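Local coordinates for polycyclic ketone monooxygenase (Myceliophthora thermophila, PDB 5MQ6), which uses a bound FAD and NADPH to insert one oxygen atom beside the carbonyl of ketones, particularly polycyclic ones, yielding esters or lactones, at residues 57-62 against 121-126; 227-232 against 246-251. All coordinates share one frame; numbering follows the deposited sequence.

From the N terminus, the loop between helices 51-54 and 64-68 comes first. Contact 1 brings it back onto residues 121-126, closing a long excursion that contains strands 78-84 and 109-112 of the FAD-binding sheet and helix 88-99 between them. Contact 2 then closes a much shorter loop, joining strand 230-232, which pairs with strand 42-44, to the end of strand 244-246 at the edge of the parallel sheet that serves NADPH. The two closures follow in series, neither nested nor crossed. Arg-249 stitches them together: its NE probably bonds Ala-57 O, 2.9 Å away, while its guanidinium packs on Trp-124, so the FAD and NADPH regions meet here.

Contact 1 of 2, residues 57-62 against 121-126; sequences AEDPWV and TWWWNR. With FAD (flavin-adenine dinucleotide), chain B.
Helix 121-124 of the FAD site meets the loop 57-62 through Asp-59 and Trp-61, which grip Trp-123, Trp-124 and Arg-126. The indole NE1 of Trp-61 donates to Trp-124 O at 2.9 Å; the oxygen is in the ring plane, but the donor rises above the carbonyl plane. Over one face of Trp-61 runs Arg-126, sliding past in the opposite direction. Its CD sits over the five-membered ring, 3.8 Å from the centroid, and its guanidinium lies flat on the ring at 23°, a cation-pi stack. Pro-60 CB covers the opposite face. Arg-126 NE is held in turn by Trp-123 O, 2.8 Å away in the guanidinium plane, which fixes the rotation of the stacked group. Trp-61 also turns its edge toward the face of Trp-123, planes 77° apart. Asp-59, with CG anti to the backbone N (chi1 -177°), receives Trp-123 NE1 on the syn side of OD2 at 3.0 Å, its carboxylate almost perpendicular to the indole. OD1 closes an Asx turn by accepting Trp-61 N at 2.7 Å. Asp-59 CB also touches Trp-124 CZ3 at 3.7 Å. On the cofactor side, Trp-124 NE1 donates to the adenosine ribose oxygen O3B of FAD, 3.0 Å away, and Thr-121 N to its phosphate. One helical turn thus couples FAD to an outer loop, and the Asp-59 carboxylate that accepts it would be likely to polarise the Trp-123 N-H.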
loop_
_atom_site.group_PDB
_atom_site.type_symbol
_atom_site.label_atom_id
_atom_site.label_comp_id
_atom_site.label_asym_id
_atom_site.label_seq_id
_atom_site.Cartn_x
_atom_site.Cartn_y
_atom_site.Cartn_z
ATOM N N ALA A 57 -18.131 -1.849 -4.969
ATOM C CA ALA A 57 -16.994 -2.516 -4.451
ATOM C C ALA A 57 -16.781 -3.941 -5.010
ATOM O O ALA A 57 -15.751 -4.555 -4.734
ATOM C CB ALA A 57 -17.063 -2.465 -2.917
ATOM N N GLU A 58 -17.702 -4.462 -5.815
ATOM C CA GLU A 58 -17.610 -5.841 -6.240
ATOM C C GLU A 58 -16.581 -5.998 -7.296
ATOM O O GLU A 58 -16.231 -5.052 -7.978
ATOM C CB GLU A 58 -18.973 -6.409 -6.749
ATOM C CG GLU A 58 -20.057 -6.499 -5.646
ATOM C CD GLU A 58 -19.737 -7.489 -4.490
ATOM O OE1 GLU A 58 -19.389 -8.688 -4.757
ATOM O OE2 GLU A 58 -19.853 -7.085 -3.290
ATOM N N ASP A 59 -16.147 -7.239 -7.478
ATOM C CA ASP A 59 -15.067 -7.614 -8.392
ATOM C C ASP A 59 -15.612 -7.633 -9.797
ATOM O O ASP A 59 -16.400 -8.484 -10.081
ATOM C CB ASP A 59 -14.610 -8.998 -8.032
ATOM C CG ASP A 59 -13.433 -9.491 -8.852
ATOM O OD1 ASP A 59 -13.145 -8.957 -9.951
ATOM O OD2 ASP A 59 -12.759 -10.442 -8.357
ATOM N N PRO A 60 -15.145 -6.724 -10.684
ATOM C CA PRO A 60 -15.624 -6.749 -12.044
ATOM C C PRO A 60 -15.053 -7.787 -12.907
ATOM O O PRO A 60 -15.491 -7.900 -14.045
ATOM C CB PRO A 60 -15.092 -5.424 -12.649
ATOM C CG PRO A 60 -14.478 -4.656 -11.559
ATOM C CD PRO A 60 -14.192 -5.621 -10.455
ATOM N N TRP A 61 -13.953 -8.402 -12.503
ATOM C CA TRP A 61 -13.188 -9.168 -13.425
ATOM C C TRP A 61 -13.401 -10.662 -13.264
ATOM O O TRP A 61 -12.963 -11.456 -14.101
ATOM C CB TRP A 61 -11.714 -8.905 -13.163
ATOM C CG TRP A 61 -11.422 -7.502 -12.867
ATOM C CD1 TRP A 61 -10.921 -6.971 -11.691
ATOM C CD2 TRP A 61 -11.662 -6.397 -13.743
ATOM N NE1 TRP A 61 -10.806 -5.602 -11.814
ATOM C CE2 TRP A 61 -11.252 -5.226 -13.055
ATOM C CE3 TRP A 61 -12.140 -6.287 -15.064
ATOM C CZ2 TRP A 61 -11.363 -3.940 -13.623
ATOM C CZ3 TRP A 61 -12.226 -5.001 -15.628
ATOM C CH2 TRP A 61 -11.841 -3.854 -14.904
ATOM N N VAL A 62 -13.978 -11.074 -12.162
ATOM C CA VAL A 62 -14.043 -12.543 -11.863
ATOM C C VAL A 62 -14.961 -13.331 -12.801
ATOM O O VAL A 62 -16.026 -12.905 -13.118
ATOM C CB VAL A 62 -14.380 -12.782 -10.363
ATOM C CG1 VAL A 62 -15.715 -12.176 -9.951
ATOM C CG2 VAL A 62 -14.260 -14.254 -10.013
ATOM N N THR A 121 -3.532 -6.149 -5.516
ATOM C CA THR A 121 -3.525 -4.869 -6.197
ATOM C C THR A 121 -3.699 -4.936 -7.741
ATOM O O THR A 121 -4.511 -4.181 -8.295
ATOM C CB THR A 121 -2.200 -4.141 -5.885
ATOM O OG1 THR A 121 -2.086 -3.901 -4.467
ATOM C CG2 THR A 121 -2.119 -2.800 -6.616
ATOM N N TRP A 122 -2.900 -5.802 -8.370
ATOM C CA TRP A 122 -2.852 -5.960 -9.836
ATOM C C TRP A 122 -4.019 -6.799 -10.425
ATOM O O TRP A 122 -4.175 -6.856 -11.656
ATOM C CB TRP A 122 -1.454 -6.490 -10.294
ATOM C CG TRP A 122 -0.390 -5.626 -9.659
ATOM C CD1 TRP A 122 0.473 -5.978 -8.712
ATOM C CD2 TRP A 122 -0.231 -4.213 -9.840
ATOM N NE1 TRP A 122 1.203 -4.874 -8.271
ATOM C CE2 TRP A 122 0.787 -3.782 -8.956
ATOM C CE3 TRP A 122 -0.862 -3.268 -10.644
ATOM C CZ2 TRP A 122 1.199 -2.466 -8.866
ATOM C CZ3 TRP A 122 -0.422 -1.952 -10.581
ATOM C CH2 TRP A 122 0.594 -1.559 -9.680
ATOM N N TRP A 123 -4.747 -7.492 -9.543
ATOM C CA TRP A 123 -6.013 -8.142 -9.892
ATOM C C TRP A 123 -7.103 -7.055 -9.906
ATOM O O TRP A 123 -7.834 -6.945 -10.838
ATOM C CB TRP A 123 -6.440 -9.252 -8.879
ATOM C CG TRP A 123 -7.780 -9.722 -9.187
ATOM C CD1 TRP A 123 -8.961 -9.195 -8.722
ATOM C CD2 TRP A 123 -8.145 -10.756 -10.130
ATOM N NE1 TRP A 123 -10.020 -9.834 -9.342
ATOM C CE2 TRP A 123 -9.557 -10.762 -10.223
ATOM C CE3 TRP A 123 -7.430 -11.608 -10.935
ATOM C CZ2 TRP A 123 -10.276 -11.701 -11.003
ATOM C CZ3 TRP A 123 -8.140 -12.559 -11.727
ATOM C CH2 TRP A 123 -9.556 -12.556 -11.768
ATOM N N TRP A 124 -7.223 -6.296 -8.831
ATOM C CA TRP A 124 -8.330 -5.361 -8.671
ATOM C C TRP A 124 -8.278 -4.114 -9.561
ATOM O O TRP A 124 -9.247 -3.749 -10.178
ATOM C CB TRP A 124 -8.416 -4.947 -7.246
ATOM C CG TRP A 124 -8.724 -5.996 -6.224
ATOM C CD1 TRP A 124 -7.871 -6.499 -5.326
ATOM C CD2 TRP A 124 -10.023 -6.534 -5.873
ATOM N NE1 TRP A 124 -8.507 -7.372 -4.488
ATOM C CE2 TRP A 124 -9.834 -7.394 -4.795
ATOM C CE3 TRP A 124 -11.288 -6.397 -6.387
ATOM C CZ2 TRP A 124 -10.864 -8.130 -4.238
ATOM C CZ3 TRP A 124 -12.335 -7.117 -5.802
ATOM C CH2 TRP A 124 -12.108 -7.958 -4.737
ATOM N N ASN A 125 -7.108 -3.510 -9.651
ATOM C CA ASN A 125 -6.903 -2.249 -10.328
ATOM C C ASN A 125 -6.495 -2.561 -11.709
ATOM O O ASN A 125 -5.436 -3.206 -11.975
ATOM C CB ASN A 125 -5.830 -1.415 -9.605
ATOM C CG ASN A 125 -6.206 -1.133 -8.165
ATOM O OD1 ASN A 125 -6.990 -0.268 -7.906
ATOM N ND2 ASN A 125 -5.644 -1.879 -7.216
ATOM N N ARG A 126 -7.350 -2.159 -12.647
ATOM C CA ARG A 126 -6.999 -2.317 -14.060
ATOM C C ARG A 126 -7.466 -1.094 -14.859
ATOM O O ARG A 126 -7.792 -1.200 -16.037
ATOM C CB ARG A 126 -7.629 -3.622 -14.607
ATOM C CG ARG A 126 -7.582 -4.851 -13.697
ATOM C CD ARG A 126 -7.970 -6.065 -14.510
ATOM N NE ARG A 126 -8.108 -7.210 -13.615
ATOM C CZ ARG A 126 -8.213 -8.486 -13.999
ATOM N NH1 ARG A 126 -8.222 -8.807 -15.269
ATOM N NH2 ARG A 126 -8.357 -9.467 -13.082
HETATM P PA FAD B . -2.256 -6.732 -1.941
HETATM O O1A FAD B . -3.149 -5.643 -1.444
HETATM O O2A FAD B . -1.637 -6.664 -3.326
HETATM O O5B FAD B . -3.069 -8.114 -1.855
HETATM C C5B FAD B . -3.759 -8.442 -0.696
HETATM C C4B FAD B . -5.032 -9.163 -1.085
HETATM O O4B FAD B . -5.602 -9.678 0.133
HETATM C C3B FAD B . -6.110 -8.311 -1.749
HETATM O O3B FAD B . -6.655 -8.998 -2.846
HETATM C C2B FAD B . -7.147 -8.142 -0.673
HETATM O O2B FAD B . -8.445 -7.976 -1.190
HETATM C C1B FAD B . -6.983 -9.435 0.097
HETATM N N9A FAD B . -7.527 -9.368 1.432
HETATM C C8A FAD B . -7.248 -8.428 2.379
HETATM N N7A FAD B . -7.981 -8.697 3.455
HETATM C C5A FAD B . -8.750 -9.777 3.237
HETATM C C6A FAD B . -9.713 -10.551 4.041
HETATM N N6A FAD B . -10.093 -10.263 5.269
HETATM N N1A FAD B . -10.175 -11.611 3.432
HETATM C C2A FAD B . -9.853 -11.952 2.161
HETATM N N3A FAD B . -9.018 -11.335 1.357
HETATM C C4A FAD B . -8.456 -10.202 1.882
HETATM N N1 FAD B . 3.620 -0.141 -4.283
HETATM C C2 FAD B . 4.906 -0.043 -4.753
HETATM O O2 FAD B . 5.855 -0.343 -4.039
HETATM N N3 FAD B . 5.146 0.383 -6.001
HETATM C C4 FAD B . 4.125 0.723 -6.803
HETATM O O4 FAD B . 4.407 1.097 -7.933
HETATM C C4X FAD B . 2.710 0.656 -6.398
HETATM N N5 FAD B . 1.638 1.017 -7.180
HETATM C C5X FAD B . 0.391 0.899 -6.661
HETATM C C6 FAD B . -0.785 1.290 -7.466
HETATM C C7 FAD B . -2.097 1.128 -6.811
HETATM C C7M FAD B . -3.370 1.489 -7.543
HETATM C C8 FAD B . -2.248 0.630 -5.412
HETATM C C8M FAD B . -3.601 0.453 -4.725
HETATM C C9 FAD B . -1.124 0.286 -4.687
HETATM C C9A FAD B . 0.175 0.403 -5.256
HETATM N N10 FAD B . 1.281 0.061 -4.459
HETATM C C10 FAD B . 2.554 0.159 -5.029
HETATM C "C1'" FAD B . 1.143 -0.501 -3.096
HETATM C "C2'" FAD B . 0.774 -2.030 -3.299
HETATM O "O2'" FAD B . -0.398 -2.331 -2.528
HETATM C "C3'" FAD B . 1.935 -3.032 -2.974
HETATM O "O3'" FAD B . 3.052 -2.743 -3.819
HETATM C "C4'" FAD B . 1.675 -4.534 -3.242
HETATM O "O4'" FAD B . 0.937 -4.838 -4.507
HETATM C "C5'" FAD B . 0.964 -5.167 -2.028
HETATM O "O5'" FAD B . 1.115 -6.615 -2.151
HETATM P P FAD B . 0.345 -7.426 -0.979
HETATM O O1P FAD B . 0.201 -8.886 -1.546
HETATM O O2P FAD B . 1.081 -7.091 0.326
HETATM O O3P FAD B . -1.116 -6.686 -0.811
#

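Contact 2 of 2, residues 227-232 against 246-251; sequences TNPQVP and HTARWN. With NDP (NADPH dihydro-nicotinamide-adenine-dinucleotide phosphate), chain C.
Pro-229 packs against the imidazole of His-246, the CB of Ala-248 and the guanidinium of Arg-249, in the stretch that carries the histidine and tryptophan of the Baeyer-Villiger fingerprint FxGxxxHxxxW. His-246 is the side chain to follow. Its CB points toward residues 227-232, and CG, anti to the backbone N (chi1 -166°), starts a ring whose face is met by Pro-229 CB, 3.7 Å from the centroid and almost directly over the centre. ND1 accepts Ala-248 N at 3.2 Å, in the ring plane, which fixes the rotation of the ring against the backbone two residues on. CD2 faces Val-231 CG1 at the edge. At the tip, NE2 makes a weak bond to Gln-230 O, 3.1 Å away, and another weak one to Gly-477 O; Gln-230 O also takes a bond from Thr-476. An alanine in place of His-246 would probably leave Ala-248 N without its acceptor and open a gap beside Pro-229 CB. CG of the proline lies over one face of the Arg-249 guanidinium, toward its rim, the two side chains crossing at about a right angle, with Pro-229 CD 3.6 Å from Arg-249 NH2. Arg-249 NH1 reaches Ala-248 O at 3.0 Å and a water at 2.8 Å that donates weakly to Thr-227 O, while NE goes to Ala-57 O. Proline therefore supplies apolar packing to two polar flat groups, whereas carbonyl oxygens and water would be likely to stabilise the buried arginine charge.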
loop_
_atom_site.group_PDB
_atom_site.type_symbol
_atom_site.label_atom_id
_atom_site.label_comp_id
_atom_site.label_asym_id
_atom_site.label_seq_id
_atom_site.Cartn_x
_atom_site.Cartn_y
_atom_site.Cartn_z
ATOM N N THR A 227 -6.434 -1.616 0.222
ATOM C CA THR A 227 -7.243 -2.820 -0.054
ATOM C C THR A 227 -8.735 -2.587 -0.138
ATOM O O THR A 227 -9.435 -3.341 -0.770
ATOM C CB THR A 227 -6.959 -3.893 1.040
ATOM O OG1 THR A 227 -7.096 -3.317 2.364
ATOM C CG2 THR A 227 -5.460 -4.438 0.823
ATOM N N ASN A 228 -9.192 -1.505 0.476
ATOM C CA ASN A 228 -10.611 -1.250 0.711
ATOM C C ASN A 228 -10.916 0.113 0.181
ATOM O O ASN A 228 -10.640 1.108 0.892
ATOM C CB ASN A 228 -10.830 -1.292 2.211
ATOM C CG ASN A 228 -10.757 -2.719 2.723
ATOM O OD1 ASN A 228 -9.655 -3.280 3.035
ATOM N ND2 ASN A 228 -11.924 -3.348 2.742
ATOM N N PRO A 229 -11.425 0.185 -1.058
ATOM C CA PRO A 229 -11.689 1.499 -1.673
ATOM C C PRO A 229 -12.598 2.314 -0.774
ATOM O O PRO A 229 -13.600 1.767 -0.317
ATOM C CB PRO A 229 -12.416 1.155 -2.973
ATOM C CG PRO A 229 -12.108 -0.246 -3.235
ATOM C CD PRO A 229 -11.907 -0.901 -1.911
ATOM N N GLN A 230 -12.261 3.602 -0.534
ATOM C CA GLN A 230 -13.146 4.497 0.204
ATOM C C GLN A 230 -13.711 5.556 -0.681
ATOM O O GLN A 230 -13.257 5.771 -1.817
ATOM C CB GLN A 230 -12.407 5.179 1.363
ATOM C CG GLN A 230 -11.132 5.949 0.926
ATOM C CD GLN A 230 -10.464 6.690 2.068
ATOM O OE1 GLN A 230 -10.505 6.273 3.244
ATOM N NE2 GLN A 230 -9.815 7.797 1.725
ATOM N N VAL A 231 -14.723 6.211 -0.133
ATOM C CA VAL A 231 -15.316 7.431 -0.701
ATOM C C VAL A 231 -15.549 8.425 0.408
ATOM O O VAL A 231 -15.780 8.052 1.583
ATOM C CB VAL A 231 -16.637 7.197 -1.442
ATOM C CG1 VAL A 231 -16.375 6.259 -2.595
ATOM C CG2 VAL A 231 -17.702 6.645 -0.504
ATOM N N PRO A 232 -15.478 9.700 0.039
ATOM C CA PRO A 232 -15.760 10.737 1.023
ATOM C C PRO A 232 -17.250 10.785 1.303
ATOM O O PRO A 232 -18.034 10.425 0.428
ATOM C CB PRO A 232 -15.307 12.010 0.322
ATOM C CG PRO A 232 -15.319 11.678 -1.143
ATOM C CD PRO A 232 -15.329 10.224 -1.342
ATOM N N HIS A 246 -15.550 3.447 -8.869
ATOM C CA HIS A 246 -14.280 3.775 -8.223
ATOM C C HIS A 246 -13.182 3.274 -9.149
ATOM O O HIS A 246 -13.354 2.333 -9.893
ATOM C CB HIS A 246 -14.251 3.212 -6.780
ATOM C CG HIS A 246 -13.154 3.756 -5.896
ATOM N ND1 HIS A 246 -11.834 3.429 -6.074
ATOM C CD2 HIS A 246 -13.199 4.477 -4.747
ATOM C CE1 HIS A 246 -11.091 4.001 -5.139
ATOM N NE2 HIS A 246 -11.897 4.625 -4.300
ATOM N N THR A 247 -12.060 3.960 -9.195
ATOM C CA THR A 247 -10.961 3.556 -10.058
ATOM C C THR A 247 -10.459 2.146 -9.774
ATOM O O THR A 247 -9.909 1.429 -10.646
ATOM C CB THR A 247 -9.783 4.563 -9.859
ATOM O OG1 THR A 247 -9.418 4.694 -8.464
ATOM C CG2 THR A 247 -10.220 5.956 -10.309
ATOM N N ALA A 248 -10.560 1.770 -8.501
ATOM C CA ALA A 248 -10.127 0.422 -8.049
ATOM C C ALA A 248 -11.148 -0.671 -8.476
ATOM O O ALA A 248 -10.863 -1.860 -8.414
ATOM C CB ALA A 248 -9.911 0.430 -6.559
ATOM N N ARG A 249 -12.338 -0.249 -8.914
ATOM C CA ARG A 249 -13.284 -1.197 -9.558
ATOM C C ARG A 249 -13.813 -0.615 -10.907
ATOM O O ARG A 249 -15.048 -0.309 -11.048
ATOM C CB ARG A 249 -14.405 -1.536 -8.568
ATOM C CG ARG A 249 -13.943 -1.922 -7.165
ATOM C CD ARG A 249 -13.469 -3.398 -7.071
ATOM N NE ARG A 249 -13.115 -3.775 -5.658
ATOM C CZ ARG A 249 -11.954 -3.558 -5.053
ATOM N NH1 ARG A 249 -10.984 -2.940 -5.662
ATOM N NH2 ARG A 249 -11.753 -3.963 -3.783
ATOM N N TRP A 250 -12.890 -0.494 -11.887
ATOM C CA TRP A 250 -13.198 0.233 -13.119
ATOM C C TRP A 250 -14.324 -0.413 -13.951
ATOM O O TRP A 250 -14.296 -1.597 -14.218
ATOM C CB TRP A 250 -12.022 0.311 -13.991
ATOM C CG TRP A 250 -12.167 1.328 -15.136
ATOM C CD1 TRP A 250 -12.495 1.058 -16.420
ATOM C CD2 TRP A 250 -11.930 2.748 -15.070
ATOM N NE1 TRP A 250 -12.480 2.192 -17.158
ATOM C CE2 TRP A 250 -12.157 3.254 -16.362
ATOM C CE3 TRP A 250 -11.548 3.626 -14.034
ATOM C CZ2 TRP A 250 -12.005 4.615 -16.671
ATOM C CZ3 TRP A 250 -11.368 4.952 -14.313
ATOM C CH2 TRP A 250 -11.612 5.458 -15.629
ATOM N N ASN A 251 -15.220 0.422 -14.449
ATOM C CA ASN A 251 -16.392 -0.021 -15.255
ATOM C C ASN A 251 -16.209 0.287 -16.731
ATOM O O ASN A 251 -16.594 1.365 -17.238
ATOM C CB ASN A 251 -17.655 0.594 -14.739
ATOM C CG ASN A 251 -18.891 -0.058 -15.317
ATOM O OD1 ASN A 251 -18.860 -0.695 -16.393
ATOM N ND2 ASN A 251 -19.979 0.076 -14.599
HETATM P PA NDP C . -5.293 8.771 -2.697
HETATM O O1A NDP C . -5.918 8.477 -1.289
HETATM O O2A NDP C . -3.815 8.975 -2.912
HETATM O O5B NDP C . -6.145 9.979 -3.328
HETATM C C5B NDP C . -7.517 10.184 -3.060
HETATM C C4B NDP C . -7.785 11.566 -3.620
HETATM O O4B NDP C . -9.171 11.931 -3.388
HETATM C C3B NDP C . -6.892 12.621 -2.959
HETATM O O3B NDP C . -6.297 13.440 -3.984
HETATM C C2B NDP C . -7.896 13.320 -2.068
HETATM O O2B NDP C . -7.532 14.684 -1.709
HETATM C C1B NDP C . -9.171 13.229 -2.877
HETATM N N9A NDP C . -10.340 13.481 -2.033
HETATM C C8A NDP C . -10.688 12.874 -0.853
HETATM N N7A NDP C . -11.820 13.405 -0.352
HETATM C C5A NDP C . -12.163 14.364 -1.249
HETATM C C6A NDP C . -13.243 15.340 -1.322
HETATM N N6A NDP C . -14.138 15.348 -0.343
HETATM N N1A NDP C . -13.270 16.169 -2.387
HETATM C C2A NDP C . -12.334 16.159 -3.390
HETATM N N3A NDP C . -11.292 15.311 -3.402
HETATM C C4A NDP C . -11.192 14.423 -2.352
HETATM O O3 NDP C . -5.666 7.595 -3.708
HETATM P PN NDP C . -4.971 7.104 -5.115
HETATM O O1N NDP C . -5.880 5.934 -5.609
HETATM O O2N NDP C . -4.772 8.258 -6.072
HETATM O O5D NDP C . -3.513 6.542 -4.693
HETATM C C5D NDP C . -3.445 5.557 -3.606
HETATM C C4D NDP C . -2.090 4.876 -3.562
HETATM O O4D NDP C . -1.921 3.998 -4.697
HETATM C C3D NDP C . -0.980 5.902 -3.806
HETATM O O3D NDP C . -0.763 6.910 -2.747
HETATM C C2D NDP C . 0.180 5.005 -4.286
HETATM O O2D NDP C . 0.808 4.303 -3.163
HETATM C C1D NDP C . -0.561 4.108 -5.276
HETATM P P2B NDP C . -6.673 14.940 -0.357
HETATM O O1X NDP C . -7.363 14.078 0.709
HETATM O O2X NDP C . -6.829 16.395 0.032
HETATM O O3X NDP C . -5.205 14.651 -0.701
HETATM O O HOH W 1 -8.665 -3.050 -4.125
#